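Siroheme decarboxylase (Hydrogenobacter thermophilus, PDB 4CH7) catalyses the decarboxylation of siroheme to didecarboxysiroheme, a step in the biosynthesis of heme d1. Local coordinates at residues A[188-193]-A[202-207]. Residues are numbered along the deposited sequence; the frame is centred on the assembly and turned at random.
Sequences RPFLEY and EELLEK
With chi1 at -68° in both Phe190 and Leu205, each CG lies anti to its own carbonyl carbon, and chi2 of Phe190, -79°, turns the ring's face to the leucine's CD2 methyl. That methyl stands over the middle of the ring, 3.5 Å from CD2 of Leu205 to the centroid of the Phe190 ring and only 5° off the ring normal, a CH-pi contact in which all six ring carbons share about equally. Leu204 reaches out differently: its CG is anti to the backbone N, and its CD2 meets Phe190 O at 3.6 Å and Tyr193 CB at 3.7 Å. The tyrosine ring itself leads off toward helix 170-179. Leu205 thus covers one face of the phenylalanine and Leu204 lies more loosely at the edge, while Phe183 adds an edge-to-face ring contact and Leu208 a further touch. Replacing Phe190 by alanine is likely to leave the CD2 methyl of Leu205 without its aromatic seat and open a gap between helix 201-213 and the turn leading into helix 191-196. The pairing illustrates how a small helix-turn-helix domain, here the second in the chain, joins these elements: apolar side chains, buried together, whose cohesion probably comes from dispersion and the weak CH-pi attraction.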
loop_
_atom_site.group_PDB
_atom_site.type_symbol
_atom_site.label_atom_id
_atom_site.label_comp_id
_atom_site.label_asym_id
_atom_site.label_seq_id
_atom_site.Cartn_x
_atom_site.Cartn_y
_atom_site.Cartn_z
ATOM N N ARG A 188 -13.817 -10.529 22.418
ATOM C CA ARG A 188 -14.318 -11.303 21.287
ATOM C C ARG A 188 -14.397 -10.433 20.038
ATOM O O ARG A 188 -15.488 -10.041 19.618
ATOM C CB ARG A 188 -15.693 -11.887 21.616
ATOM C CG ARG A 188 -15.690 -12.815 22.818
ATOM C CD ARG A 188 -15.359 -14.245 22.417
ATOM N NE ARG A 188 -16.459 -14.847 21.671
ATOM C CZ ARG A 188 -17.499 -15.450 22.238
ATOM N NH1 ARG A 188 -17.581 -15.535 23.559
ATOM N NH2 ARG A 188 -18.462 -15.969 21.488
ATOM N N PRO A 189 -13.234 -10.150 19.423
ATOM C CA PRO A 189 -13.129 -9.175 18.328
ATOM C C PRO A 189 -13.661 -9.664 16.983
ATOM O O PRO A 189 -13.677 -8.885 16.031
ATOM C CB PRO A 189 -11.621 -8.927 18.234
ATOM C CG PRO A 189 -11.003 -10.215 18.701
ATOM C CD PRO A 189 -11.928 -10.749 19.763
ATOM N N PHE A 190 -14.079 -10.923 16.900
ATOM C CA PHE A 190 -14.659 -11.448 15.670
ATOM C C PHE A 190 -16.175 -11.585 15.787
ATOM O O PHE A 190 -16.859 -11.854 14.799
ATOM C CB PHE A 190 -14.055 -12.811 15.328
ATOM C CG PHE A 190 -12.607 -12.756 14.940
ATOM C CD1 PHE A 190 -12.237 -12.360 13.664
ATOM C CD2 PHE A 190 -11.616 -13.115 15.846
ATOM C CE1 PHE A 190 -10.899 -12.308 13.294
ATOM C CE2 PHE A 190 -10.274 -13.067 15.487
ATOM C CZ PHE A 190 -9.915 -12.666 14.208
ATOM N N LEU A 191 -16.691 -11.396 16.999
ATOM C CA LEU A 191 -18.107 -11.631 17.284
ATOM C C LEU A 191 -19.052 -10.687 16.540
ATOM O O LEU A 191 -19.966 -11.140 15.850
ATOM C CB LEU A 191 -18.380 -11.562 18.787
ATOM C CG LEU A 191 -19.824 -11.877 19.178
ATOM C CD1 LEU A 191 -20.223 -13.237 18.633
ATOM C CD2 LEU A 191 -20.015 -11.826 20.685
ATOM N N GLU A 192 -18.842 -9.382 16.693
ATOM C CA GLU A 192 -19.691 -8.398 16.026
ATOM C C GLU A 192 -19.645 -8.533 14.508
ATOM O O GLU A 192 -20.676 -8.422 13.840
ATOM C CB GLU A 192 -19.327 -6.973 16.447
ATOM C CG GLU A 192 -20.032 -6.508 17.712
ATOM C CD GLU A 192 -21.528 -6.767 17.674
ATOM O OE1 GLU A 192 -22.170 -6.463 16.647
ATOM O OE2 GLU A 192 -22.062 -7.285 18.676
ATOM N N TYR A 193 -18.450 -8.775 13.975
ATOM C CA TYR A 193 -18.274 -9.046 12.550
ATOM C C TYR A 193 -19.134 -10.229 12.121
ATOM O O TYR A 193 -19.825 -10.175 11.106
ATOM C CB TYR A 193 -16.808 -9.362 12.244
ATOM C CG TYR A 193 -15.869 -8.174 12.289
ATOM C CD1 TYR A 193 -16.343 -6.880 12.131
ATOM C CD2 TYR A 193 -14.505 -8.352 12.480
ATOM C CE1 TYR A 193 -15.486 -5.796 12.168
ATOM C CE2 TYR A 193 -13.641 -7.272 12.518
ATOM C CZ TYR A 193 -14.138 -5.998 12.362
ATOM O OH TYR A 193 -13.282 -4.920 12.399
ATOM N N GLU A 202 -17.158 -19.169 14.458
ATOM C CA GLU A 202 -16.480 -20.353 13.947
ATOM C C GLU A 202 -16.488 -20.368 12.423
ATOM O O GLU A 202 -15.486 -20.709 11.793
ATOM C CB GLU A 202 -17.142 -21.621 14.494
ATOM C CG GLU A 202 -16.391 -22.908 14.172
ATOM C CD GLU A 202 -17.106 -24.146 14.670
ATOM O OE1 GLU A 202 -17.037 -24.431 15.882
ATOM O OE2 GLU A 202 -17.738 -24.836 13.844
ATOM N N GLU A 203 -17.619 -19.986 11.835
ATOM C CA GLU A 203 -17.744 -19.936 10.383
ATOM C C GLU A 203 -16.919 -18.793 9.786
ATOM O O GLU A 203 -16.321 -18.949 8.723
ATOM C CB GLU A 203 -19.219 -19.828 9.977
ATOM C CG GLU A 203 -20.012 -21.117 10.201
ATOM C CD GLU A 203 -21.512 -20.915 10.111
ATOM O OE1 GLU A 203 -21.975 -19.772 10.304
ATOM O OE2 GLU A 203 -22.228 -21.906 9.856
ATOM N N LEU A 204 -16.887 -17.652 10.472
ATOM C CA LEU A 204 -16.079 -16.515 10.028
ATOM C C LEU A 204 -14.587 -16.832 10.082
ATOM O O LEU A 204 -13.865 -16.609 9.111
ATOM C CB LEU A 204 -16.378 -15.270 10.867
ATOM C CG LEU A 204 -15.516 -14.042 10.560
ATOM C CD1 LEU A 204 -15.608 -13.681 9.088
ATOM C CD2 LEU A 204 -15.907 -12.856 11.422
ATOM N N LEU A 205 -14.135 -17.345 11.224
ATOM C CA LEU A 205 -12.731 -17.701 11.416
ATOM C C LEU A 205 -12.296 -18.773 10.421
ATOM O O LEU A 205 -11.159 -18.778 9.947
ATOM C CB LEU A 205 -12.500 -18.178 12.851
ATOM C CG LEU A 205 -12.637 -17.097 13.922
ATOM C CD1 LEU A 205 -12.584 -17.696 15.315
ATOM C CD2 LEU A 205 -11.550 -16.060 13.746
ATOM N N GLU A 206 -13.222 -19.675 10.112
ATOM C CA GLU A 206 -13.005 -20.718 9.118
ATOM C C GLU A 206 -12.667 -20.097 7.764
ATOM O O GLU A 206 -11.730 -20.524 7.085
ATOM C CB GLU A 206 -14.268 -21.570 9.003
ATOM C CG GLU A 206 -14.141 -22.808 8.136
ATOM C CD GLU A 206 -15.411 -23.635 8.138
ATOM O OE1 GLU A 206 -15.651 -24.350 9.133
ATOM O OE2 GLU A 206 -16.167 -23.567 7.146
ATOM N N LYS A 207 -13.431 -19.077 7.388
ATOM C CA LYS A 207 -13.241 -18.391 6.116
ATOM C C LYS A 207 -11.998 -17.507 6.125
ATOM O O LYS A 207 -11.299 -17.400 5.119
ATOM C CB LYS A 207 -14.480 -17.565 5.779
ATOM C CG LYS A 207 -15.714 -18.414 5.544
ATOM C CD LYS A 207 -16.985 -17.600 5.657
ATOM C CE LYS A 207 -18.192 -18.509 5.584
ATOM N NZ LYS A 207 -18.324 -19.174 4.258
#